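ADP-ribosylation factor guanine nucleotide-exchange factor SEC7 (Saccharomyces cerevisiae, PDB 4OIY) activates the small GTPase ARF1 at the trans-Golgi network by promoting its guanine-nucleotide exchange, thereby supporting vesicle budding and traffic through the Golgi. Local coordinates at residues 115-120 / 128-133; 79-84 / 93-98; 85-90 / 183-188; 61-66 / 109-114. All coordinates share one frame; numbering follows the deposited sequence.

Contact 1. Residues 115-120 / 128-133; sequences FAERFV and SKADTA
Ala116 and Val120 meet Ala130 and Ala133 without a ring between them, because the two aromatic rings of residues 115-120 serve other neighbours. Phe115 makes an edge-to-face pair with Phe83 and meets Phe95 with the ring planes at about 20°, whereas the ring of Phe119 packs on Ile88 and Ala91. What meets residues 128-133 is mainly small aliphatic groups, a good example of how small side chains let two helices come close: the CA atoms of Ala116 and Ala133 are only 5.2 Å apart. Methyl meets methyl here, Ala116 CB lying 3.9 Å from Ala133 CB, and the same Ala116 CB rests 3.6 Å from Ala130 O. Val120 fits over the first turn of the partner with both branches. Its CG1, anti to the carbonyl carbon (chi1 -61°), reaches Ala133 CB at 4.0 Å, while CG2 touches Ala130 CB at 3.9 Å. An alanine in place of Val120 would probably open a gap beside Ala130 and Ala133, since both methyls that touch them are gone. Val120 directly precedes Asp121, a magnesium ligand. Helix 105-122 packs against both helix 130-148, through Ala116 and Val120, and helix 88-96, through Phe115 and Phe119, and these two neighbours also touch each other, Ile88 resting on Ser137.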
# COMPACT_ATOMS: atom_id res chain seq x y z
N PHE A 115 5.44 -5.12 1.81
CA PHE A 115 5.58 -4.69 0.42
C PHE A 115 6.96 -5.06 -0.12
O PHE A 115 7.08 -5.66 -1.19
CB PHE A 115 5.35 -3.19 0.27
CG PHE A 115 5.78 -2.65 -1.05
CD1 PHE A 115 4.95 -2.78 -2.16
CD2 PHE A 115 7.03 -2.06 -1.21
CE1 PHE A 115 5.35 -2.33 -3.39
CE2 PHE A 115 7.44 -1.61 -2.46
CZ PHE A 115 6.59 -1.74 -3.54
N ALA A 116 8.00 -4.71 0.63
CA ALA A 116 9.38 -4.95 0.20
C ALA A 116 9.63 -6.44 0.01
O ALA A 116 10.24 -6.86 -0.97
CB ALA A 116 10.37 -4.38 1.20
N GLU A 117 9.15 -7.25 0.95
CA GLU A 117 9.32 -8.69 0.86
C GLU A 117 8.64 -9.27 -0.37
O GLU A 117 9.22 -10.10 -1.08
CB GLU A 117 8.84 -9.36 2.14
CG GLU A 117 9.78 -9.12 3.31
CD GLU A 117 9.18 -9.46 4.66
OE1 GLU A 117 7.98 -9.81 4.72
OE2 GLU A 117 9.91 -9.37 5.68
N ARG A 118 7.42 -8.82 -0.65
CA ARG A 118 6.67 -9.28 -1.81
C ARG A 118 7.37 -8.83 -3.08
O ARG A 118 7.52 -9.61 -4.02
CB ARG A 118 5.23 -8.73 -1.76
CG ARG A 118 4.33 -9.09 -2.94
CD ARG A 118 3.93 -10.54 -2.89
NE ARG A 118 2.97 -10.90 -3.95
CZ ARG A 118 2.62 -12.14 -4.25
NH1 ARG A 118 3.12 -13.17 -3.58
NH2 ARG A 118 1.75 -12.36 -5.23
N PHE A 119 7.80 -7.57 -3.11
CA PHE A 119 8.47 -7.07 -4.31
C PHE A 119 9.72 -7.88 -4.64
O PHE A 119 9.93 -8.26 -5.80
CB PHE A 119 8.83 -5.59 -4.19
CG PHE A 119 9.47 -5.05 -5.44
CD1 PHE A 119 8.69 -4.63 -6.50
CD2 PHE A 119 10.85 -5.08 -5.59
CE1 PHE A 119 9.27 -4.18 -7.67
CE2 PHE A 119 11.44 -4.63 -6.76
CZ PHE A 119 10.65 -4.18 -7.80
N VAL A 120 10.54 -8.16 -3.64
CA VAL A 120 11.77 -8.90 -3.92
C VAL A 120 11.48 -10.37 -4.25
O VAL A 120 12.19 -10.96 -5.07
CB VAL A 120 12.84 -8.77 -2.82
CG1 VAL A 120 13.26 -7.32 -2.65
CG2 VAL A 120 12.40 -9.41 -1.51
N SER A 128 19.42 -7.62 -3.81
CA SER A 128 19.86 -8.79 -3.06
C SER A 128 19.12 -8.96 -1.73
O SER A 128 18.99 -10.07 -1.22
CB SER A 128 21.37 -8.70 -2.81
OG SER A 128 21.71 -7.48 -2.19
N LYS A 129 18.63 -7.85 -1.17
CA LYS A 129 18.01 -7.84 0.15
C LYS A 129 16.70 -7.06 0.13
O LYS A 129 16.62 -6.01 -0.51
CB LYS A 129 18.94 -7.19 1.18
CG LYS A 129 20.36 -7.74 1.22
CD LYS A 129 20.42 -9.13 1.81
CE LYS A 129 21.86 -9.60 1.93
NZ LYS A 129 21.96 -10.88 2.68
N ALA A 130 15.70 -7.57 0.84
CA ALA A 130 14.46 -6.83 1.03
C ALA A 130 14.68 -5.48 1.73
O ALA A 130 13.95 -4.53 1.47
CB ALA A 130 13.45 -7.66 1.81
N ASP A 131 15.69 -5.39 2.59
CA ASP A 131 15.95 -4.15 3.33
C ASP A 131 16.23 -3.00 2.36
O ASP A 131 15.88 -1.86 2.63
CB ASP A 131 17.14 -4.33 4.30
CG ASP A 131 17.17 -3.31 5.42
OD1 ASP A 131 16.10 -2.80 5.81
OD2 ASP A 131 18.27 -3.02 5.93
N THR A 132 16.84 -3.31 1.23
CA THR A 132 17.11 -2.29 0.21
C THR A 132 15.80 -1.75 -0.36
O THR A 132 15.63 -0.54 -0.46
CB THR A 132 17.96 -2.87 -0.93
OG1 THR A 132 19.18 -3.40 -0.39
CG2 THR A 132 18.27 -1.82 -1.97
N ALA A 133 14.89 -2.65 -0.72
CA ALA A 133 13.58 -2.24 -1.23
C ALA A 133 12.78 -1.49 -0.17
O ALA A 133 12.08 -0.52 -0.47
CB ALA A 133 12.80 -3.44 -1.76

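Contact 2. Residues 79-84 / 93-98; sequences DEFDFT and RSFLQS
Phe81 and Phe95 are brought together by different first torsions: Phe81 CG stands anti to its carbonyl carbon (chi1 -75°), whereas Phe95 CG is anti to its backbone N (chi1 -175°). The side chains cross at about a right angle in a T-shaped (edge-to-face) pair, with ring centroids 5.5 Å apart and planes at 81°. Phe95 presents its edge, and its CD1 sits over one face of Phe81, displaced toward the rim and 4.0 Å from Phe81 CZ. Two serines line the edge of the Phe81 ring. Ser94 OG lies in the ring plane, 3.6 Å from Phe81 CE2, and Ser98 OG approaches Phe81 CZ to 3.5 Å. Ser98 OG is itself committed, donating to a lone pair of Phe95 O at 2.6 Å, an oxygen that also accepts from Ser98 N. Phe83 adds a looser touch, its CZ 4.2 Å from Phe95 CB, while Phe81 CB sits over one face of the Phe83 ring, toward its rim. An alanine at Phe81 would probably leave the edge of Phe95 without its aromatic face and a gap beside Ser94 and Ser98. After Phe81 the chain turns through an Asx turn, Asp82 OD1 accepting from Thr84 N and Thr84 OG1. Together with Phe99 and Phe115, which meet Phe95, these rings form an aromatic cluster within the all-helical Sec7 domain.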
# COMPACT_ATOMS: atom_id res chain seq x y z
N ASP A 79 -0.18 -9.99 -0.46
CA ASP A 79 0.04 -11.22 -1.24
C ASP A 79 -0.81 -11.30 -2.51
O ASP A 79 -0.46 -12.06 -3.42
CB ASP A 79 -0.23 -12.47 -0.41
CG ASP A 79 0.89 -12.82 0.54
OD1 ASP A 79 1.99 -12.24 0.45
OD2 ASP A 79 0.66 -13.71 1.40
N GLU A 80 -1.91 -10.56 -2.57
CA GLU A 80 -2.78 -10.54 -3.76
C GLU A 80 -2.21 -9.72 -4.91
O GLU A 80 -2.65 -9.86 -6.05
CB GLU A 80 -4.17 -10.02 -3.39
CG GLU A 80 -4.93 -10.97 -2.49
CD GLU A 80 -5.24 -12.28 -3.19
OE1 GLU A 80 -5.81 -12.24 -4.29
OE2 GLU A 80 -4.89 -13.34 -2.63
N PHE A 81 -1.22 -8.88 -4.63
CA PHE A 81 -0.62 -8.04 -5.67
C PHE A 81 0.37 -8.84 -6.49
O PHE A 81 1.11 -9.68 -5.96
CB PHE A 81 0.10 -6.84 -5.06
CG PHE A 81 -0.83 -5.77 -4.58
CD1 PHE A 81 -1.51 -5.93 -3.38
CD2 PHE A 81 -1.03 -4.61 -5.31
CE1 PHE A 81 -2.38 -4.96 -2.93
CE2 PHE A 81 -1.91 -3.64 -4.88
CZ PHE A 81 -2.58 -3.81 -3.67
N ASP A 82 0.37 -8.57 -7.80
CA ASP A 82 1.38 -9.12 -8.69
C ASP A 82 2.31 -8.00 -9.10
O ASP A 82 1.97 -7.18 -9.95
CB ASP A 82 0.73 -9.77 -9.91
CG ASP A 82 1.72 -10.55 -10.75
OD1 ASP A 82 2.92 -10.60 -10.40
OD2 ASP A 82 1.29 -11.14 -11.78
N PHE A 83 3.49 -7.96 -8.49
CA PHE A 83 4.52 -6.97 -8.81
C PHE A 83 5.55 -7.50 -9.81
O PHE A 83 6.54 -6.83 -10.08
CB PHE A 83 5.27 -6.53 -7.55
CG PHE A 83 4.39 -5.95 -6.47
CD1 PHE A 83 3.45 -4.96 -6.75
CD2 PHE A 83 4.53 -6.37 -5.15
CE1 PHE A 83 2.66 -4.42 -5.74
CE2 PHE A 83 3.74 -5.83 -4.15
CZ PHE A 83 2.81 -4.85 -4.45
N THR A 84 5.33 -8.70 -10.35
CA THR A 84 6.33 -9.32 -11.22
C THR A 84 6.62 -8.44 -12.44
O THR A 84 5.71 -8.06 -13.17
CB THR A 84 5.88 -10.72 -11.68
OG1 THR A 84 5.56 -11.53 -10.54
CG2 THR A 84 7.00 -11.40 -12.47
N ARG A 93 3.24 2.43 -6.65
CA ARG A 93 2.08 3.20 -7.09
C ARG A 93 0.83 2.33 -7.01
O ARG A 93 -0.20 2.75 -6.47
CB ARG A 93 2.25 3.75 -8.52
CG ARG A 93 1.13 4.73 -8.87
CD ARG A 93 1.26 5.48 -10.19
NE ARG A 93 2.50 6.26 -10.37
CZ ARG A 93 3.58 5.81 -10.99
NH1 ARG A 93 3.62 4.58 -11.48
NH2 ARG A 93 4.64 6.59 -11.12
N SER A 94 0.92 1.11 -7.52
CA SER A 94 -0.19 0.17 -7.48
C SER A 94 -0.63 -0.09 -6.03
O SER A 94 -1.81 -0.06 -5.71
CB SER A 94 0.20 -1.15 -8.15
OG SER A 94 -0.80 -2.14 -7.96
N PHE A 95 0.36 -0.32 -5.17
CA PHE A 95 0.10 -0.63 -3.77
C PHE A 95 -0.50 0.55 -3.00
O PHE A 95 -1.56 0.43 -2.39
CB PHE A 95 1.42 -1.08 -3.13
CG PHE A 95 1.29 -1.55 -1.71
CD1 PHE A 95 0.42 -2.57 -1.38
CD2 PHE A 95 2.07 -0.99 -0.71
CE1 PHE A 95 0.31 -3.01 -0.07
CE2 PHE A 95 1.97 -1.42 0.60
CZ PHE A 95 1.09 -2.44 0.92
N LEU A 96 0.17 1.70 -3.03
CA LEU A 96 -0.24 2.83 -2.19
C LEU A 96 -1.50 3.53 -2.66
O LEU A 96 -2.11 4.27 -1.89
CB LEU A 96 0.89 3.85 -2.04
CG LEU A 96 2.15 3.36 -1.31
CD1 LEU A 96 3.18 4.48 -1.28
CD2 LEU A 96 1.84 2.88 0.09
N GLN A 97 -1.90 3.31 -3.91
CA GLN A 97 -3.14 3.90 -4.41
C GLN A 97 -4.36 3.02 -4.08
O GLN A 97 -5.50 3.36 -4.43
CB GLN A 97 -3.03 4.16 -5.92
CG GLN A 97 -2.07 5.29 -6.25
CD GLN A 97 -1.99 5.60 -7.74
OE1 GLN A 97 -2.41 4.81 -8.59
NE2 GLN A 97 -1.44 6.77 -8.06
N SER A 98 -4.12 1.90 -3.39
CA SER A 98 -5.21 0.97 -3.00
C SER A 98 -5.73 1.12 -1.57
O SER A 98 -6.73 0.50 -1.20
CB SER A 98 -4.77 -0.48 -3.23
OG SER A 98 -3.83 -0.92 -2.25

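Contact 3. Residues 85-90 / 183-188; sequences GMSIVD and FNEIAN
Val89 overlaps the side chain of Glu185, the two side chains running alongside one another in opposing senses. Val89 CG1 packs 3.8 Å from Glu185 CB, and further out Val89 CB comes to 3.5 Å from Glu185 OE1. The valine also meets Ile186: Val89 CG1 lies 3.7 Å from Ile186 CD1, and Val89 CG2 touches Ile186 CG1, so both methyls of the valine are used. Glu185, extended beyond CG, carries its carboxylate past this apolar patch to the start of helix 88-96. Ser87 occupies the N-cap position there, a classic helix-capping device: its OG accepts from Asp90 N at 3.0 Å in a nearly straight bond (165°). With chi1 at 76°, OG stands between its own backbone N and carbonyl carbon, close to the first turn. The same hydroxyl donates its proton to the syn lone pair of Glu185 OE1, at 2.7 Å, so that a residue from helix 176-188 holds the capping serine from the far end of the sequence. Glu185 OE1 receives a second donor, a water at 2.9 Å that also donates to Asp90 OD1. The two carboxylates are close, Asp90 OD1 being 4.0 Å from Glu185 OE1; their repulsion is probably eased by this water and by Arg93, whose NH1 forms a salt bridge with Asp90 OD1.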
# COMPACT_ATOMS: atom_id res chain seq x y z
N GLY A 85 7.90 -8.11 -12.64
CA GLY A 85 8.33 -7.31 -13.79
C GLY A 85 8.14 -5.81 -13.70
O GLY A 85 8.52 -5.08 -14.62
N MET A 86 7.54 -5.33 -12.61
CA MET A 86 7.32 -3.89 -12.42
C MET A 86 8.55 -3.24 -11.84
O MET A 86 9.27 -3.87 -11.07
CB MET A 86 6.19 -3.65 -11.42
CG MET A 86 4.82 -4.05 -11.90
SD MET A 86 3.62 -3.51 -10.69
CE MET A 86 2.12 -4.16 -11.43
N SER A 87 8.78 -1.96 -12.16
CA SER A 87 9.75 -1.18 -11.40
C SER A 87 9.24 -1.04 -9.97
O SER A 87 8.03 -1.17 -9.72
CB SER A 87 9.97 0.19 -12.01
OG SER A 87 8.91 1.07 -11.71
N ILE A 88 10.14 -0.77 -9.04
CA ILE A 88 9.70 -0.58 -7.66
C ILE A 88 8.73 0.60 -7.56
O ILE A 88 7.80 0.57 -6.73
CB ILE A 88 10.88 -0.44 -6.67
CG1 ILE A 88 10.37 -0.47 -5.22
CG2 ILE A 88 11.69 0.82 -6.94
CD1 ILE A 88 11.48 -0.53 -4.19
N VAL A 89 8.89 1.62 -8.42
CA VAL A 89 7.94 2.74 -8.43
C VAL A 89 6.55 2.31 -8.91
O VAL A 89 5.55 2.69 -8.31
CB VAL A 89 8.48 3.92 -9.27
CG1 VAL A 89 7.39 4.95 -9.56
CG2 VAL A 89 9.65 4.56 -8.55
N ASP A 90 6.48 1.52 -9.97
CA ASP A 90 5.18 1.06 -10.45
C ASP A 90 4.50 0.15 -9.44
O ASP A 90 3.28 0.24 -9.24
CB ASP A 90 5.32 0.42 -11.83
CG ASP A 90 5.39 1.46 -12.95
OD1 ASP A 90 4.97 2.62 -12.74
OD2 ASP A 90 5.87 1.12 -14.04
N PHE A 183 13.65 8.29 -10.05
CA PHE A 183 13.35 9.70 -9.84
C PHE A 183 12.42 10.23 -10.93
O PHE A 183 11.39 10.84 -10.65
CB PHE A 183 14.65 10.50 -9.82
CG PHE A 183 14.44 11.98 -9.62
CD1 PHE A 183 14.17 12.80 -10.70
CD2 PHE A 183 14.57 12.54 -8.36
CE1 PHE A 183 13.98 14.16 -10.52
CE2 PHE A 183 14.40 13.90 -8.18
CZ PHE A 183 14.10 14.71 -9.26
N ASN A 184 12.77 9.95 -12.18
CA ASN A 184 11.97 10.43 -13.30
C ASN A 184 10.58 9.78 -13.36
O ASN A 184 9.60 10.44 -13.71
CB ASN A 184 12.72 10.23 -14.62
CG ASN A 184 13.92 11.16 -14.75
OD1 ASN A 184 13.98 12.20 -14.10
ND2 ASN A 184 14.87 10.79 -15.59
N GLU A 185 10.49 8.51 -12.99
CA GLU A 185 9.19 7.84 -12.91
C GLU A 185 8.26 8.57 -11.94
O GLU A 185 7.10 8.83 -12.26
CB GLU A 185 9.34 6.38 -12.50
CG GLU A 185 9.96 5.51 -13.59
CD GLU A 185 9.86 4.03 -13.29
OE1 GLU A 185 8.83 3.58 -12.77
OE2 GLU A 185 10.83 3.29 -13.60
N ILE A 186 8.79 8.92 -10.77
CA ILE A 186 8.01 9.66 -9.78
C ILE A 186 7.70 11.06 -10.29
O ILE A 186 6.56 11.50 -10.20
CB ILE A 186 8.74 9.75 -8.43
CG1 ILE A 186 8.86 8.35 -7.79
CG2 ILE A 186 8.04 10.72 -7.48
CD1 ILE A 186 7.58 7.82 -7.20
N ALA A 187 8.71 11.75 -10.81
CA ALA A 187 8.54 13.13 -11.29
C ALA A 187 7.45 13.23 -12.36
O ALA A 187 6.70 14.20 -12.39
CB ALA A 187 9.85 13.68 -11.82
N ASN A 188 7.37 12.23 -13.24
CA ASN A 188 6.46 12.30 -14.38
C ASN A 188 5.04 11.83 -14.08
O ASN A 188 4.11 12.20 -14.79
CB ASN A 188 7.03 11.50 -15.55
CG ASN A 188 8.27 12.15 -16.15
OD1 ASN A 188 8.51 13.34 -15.97
ND2 ASN A 188 9.04 11.36 -16.89
O HOH W 1 6.31 4.96 -13.19

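Contact 4. Residues 61-66 / 109-114; sequences DYLGEG and DRFMLK
Arg110 and Gly64 supply the direct polar link: Arg110 NH1 donates to Gly64 O at 2.8 Å, a weak bond because the N-H...O angle is only 128°. The carbonyl sits at the edge of the guanidinium, and the bend at chi3 (-74°) turns NE back from a straight course. Water-mediated bonds extend this link. One water accepts from Arg110 NE at 3.1 Å and donates both to Leu63 O and to Glu65 O, tying three consecutive carbonyls, directly or at one remove, to a single arginine. Apolar contacts fall to the next residue along the helix. Phe111 pushes the tip of its ring toward the backbone, with CZ 3.6 Å from Leu63 CB, which meets the ring at its edge, and CE2 3.7 Å from Gly64 CA. The absence of a side chain at Gly64 lets the ring come this near, since a CB would lie tight against CE2. Phe99, stacked on Phe111, continues the packing outside the two segments. The chemistry implies that a positive charge is met here by backbone oxygens, whose partial negative charge would probably favour the arginine, while the neighbouring phenylalanine makes the apolar side of the same junction.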
# COMPACT_ATOMS: atom_id res chain seq x y z
N ASP A 61 -6.82 1.85 7.78
CA ASP A 61 -6.85 1.76 9.24
C ASP A 61 -7.15 0.33 9.69
O ASP A 61 -6.57 -0.14 10.66
CB ASP A 61 -7.87 2.76 9.80
CG ASP A 61 -7.34 4.20 9.83
OD1 ASP A 61 -6.27 4.49 9.27
OD2 ASP A 61 -8.00 5.05 10.45
N TYR A 62 -8.02 -0.37 8.96
CA TYR A 62 -8.36 -1.75 9.26
C TYR A 62 -7.14 -2.66 9.07
O TYR A 62 -6.82 -3.48 9.92
CB TYR A 62 -9.52 -2.18 8.37
CG TYR A 62 -9.99 -3.61 8.52
CD1 TYR A 62 -10.42 -4.10 9.74
CD2 TYR A 62 -10.05 -4.46 7.42
CE1 TYR A 62 -10.89 -5.40 9.86
CE2 TYR A 62 -10.51 -5.76 7.53
CZ TYR A 62 -10.92 -6.22 8.76
OH TYR A 62 -11.39 -7.51 8.87
N LEU A 63 -6.46 -2.50 7.94
CA LEU A 63 -5.26 -3.29 7.66
C LEU A 63 -4.11 -2.96 8.61
O LEU A 63 -3.23 -3.80 8.84
CB LEU A 63 -4.80 -3.06 6.22
CG LEU A 63 -5.74 -3.53 5.11
CD1 LEU A 63 -5.13 -3.15 3.78
CD2 LEU A 63 -6.01 -5.03 5.20
N GLY A 64 -4.13 -1.74 9.14
CA GLY A 64 -3.06 -1.25 9.99
C GLY A 64 -3.21 -1.54 11.47
O GLY A 64 -2.29 -1.24 12.23
N GLU A 65 -4.34 -2.11 11.89
CA GLU A 65 -4.59 -2.35 13.32
C GLU A 65 -3.47 -3.20 13.90
O GLU A 65 -3.01 -4.16 13.27
CB GLU A 65 -5.93 -3.05 13.55
CG GLU A 65 -7.18 -2.30 13.11
CD GLU A 65 -7.57 -1.12 13.99
OE1 GLU A 65 -7.00 -0.96 15.09
OE2 GLU A 65 -8.47 -0.36 13.57
N GLY A 66 -3.03 -2.84 15.11
CA GLY A 66 -2.02 -3.59 15.85
C GLY A 66 -2.65 -4.76 16.59
O GLY A 66 -2.65 -4.81 17.82
N ASP A 109 5.57 0.88 8.97
CA ASP A 109 6.69 -0.03 8.80
C ASP A 109 6.23 -1.46 8.48
O ASP A 109 6.87 -2.16 7.70
CB ASP A 109 7.59 -0.03 10.05
CG ASP A 109 8.34 1.30 10.26
OD1 ASP A 109 8.42 2.15 9.35
OD2 ASP A 109 8.84 1.51 11.40
N ARG A 110 5.13 -1.89 9.10
CA ARG A 110 4.56 -3.21 8.81
C ARG A 110 4.15 -3.33 7.34
O ARG A 110 4.49 -4.32 6.67
CB ARG A 110 3.37 -3.51 9.72
CG ARG A 110 3.72 -3.70 11.19
CD ARG A 110 2.64 -4.49 11.92
NE ARG A 110 1.40 -3.76 12.17
CZ ARG A 110 1.21 -2.93 13.19
NH1 ARG A 110 0.05 -2.31 13.34
NH2 ARG A 110 2.18 -2.71 14.08
N PHE A 111 3.43 -2.33 6.83
CA PHE A 111 3.04 -2.31 5.42
C PHE A 111 4.26 -2.34 4.50
O PHE A 111 4.31 -3.12 3.54
CB PHE A 111 2.24 -1.05 5.08
CG PHE A 111 0.83 -1.06 5.58
CD1 PHE A 111 -0.18 -1.64 4.84
CD2 PHE A 111 0.51 -0.46 6.78
CE1 PHE A 111 -1.49 -1.62 5.29
CE2 PHE A 111 -0.80 -0.43 7.24
CZ PHE A 111 -1.79 -1.03 6.49
N MET A 112 5.24 -1.48 4.78
CA MET A 112 6.33 -1.28 3.85
C MET A 112 7.30 -2.45 3.88
O MET A 112 7.89 -2.78 2.84
CB MET A 112 7.02 0.06 4.11
CG MET A 112 6.05 1.25 4.02
SD MET A 112 4.90 1.20 2.61
CE MET A 112 6.13 1.23 1.33
N LEU A 113 7.45 -3.11 5.03
CA LEU A 113 8.28 -4.32 5.08
C LEU A 113 7.65 -5.45 4.29
O LEU A 113 8.35 -6.15 3.55
CB LEU A 113 8.59 -4.76 6.52
CG LEU A 113 9.46 -6.01 6.63
CD1 LEU A 113 10.81 -5.84 5.94
CD2 LEU A 113 9.63 -6.39 8.09
N LYS A 114 6.34 -5.64 4.43
CA LYS A 114 5.65 -6.68 3.67
C LYS A 114 5.66 -6.38 2.18
O LYS A 114 5.87 -7.28 1.36
CB LYS A 114 4.21 -6.85 4.16
CG LYS A 114 3.44 -7.94 3.45
CD LYS A 114 4.01 -9.34 3.65
CE LYS A 114 3.17 -10.35 2.88
NZ LYS A 114 3.74 -11.73 2.87
O HOH W 2 -1.40 -4.21 10.84

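In the fold
All four contacts lie within the Sec7 domain, the catalytic exchange module, and share two successive helices. Helix 88-96 serves contacts 2 and 3, whose centres are about 13 Å apart; helix 105-122 serves contacts 1 and 4, about 16 Å apart. Contacts 3 and 4 are the most distant, about 23 Å between centres, and do not touch. Along the chain, contact 2 is nested within contact 4 and contact 1 within contact 3, while contact 3 crosses both 2 and 4. Direct bonds join neighbours: Arg118 to Phe81 between contacts 1 and 2, and Asp79 to Lys114 between 2 and 4. This interlocking probably steadies both helices, whose connecting loop carries the exchange motif in Sec7 domains.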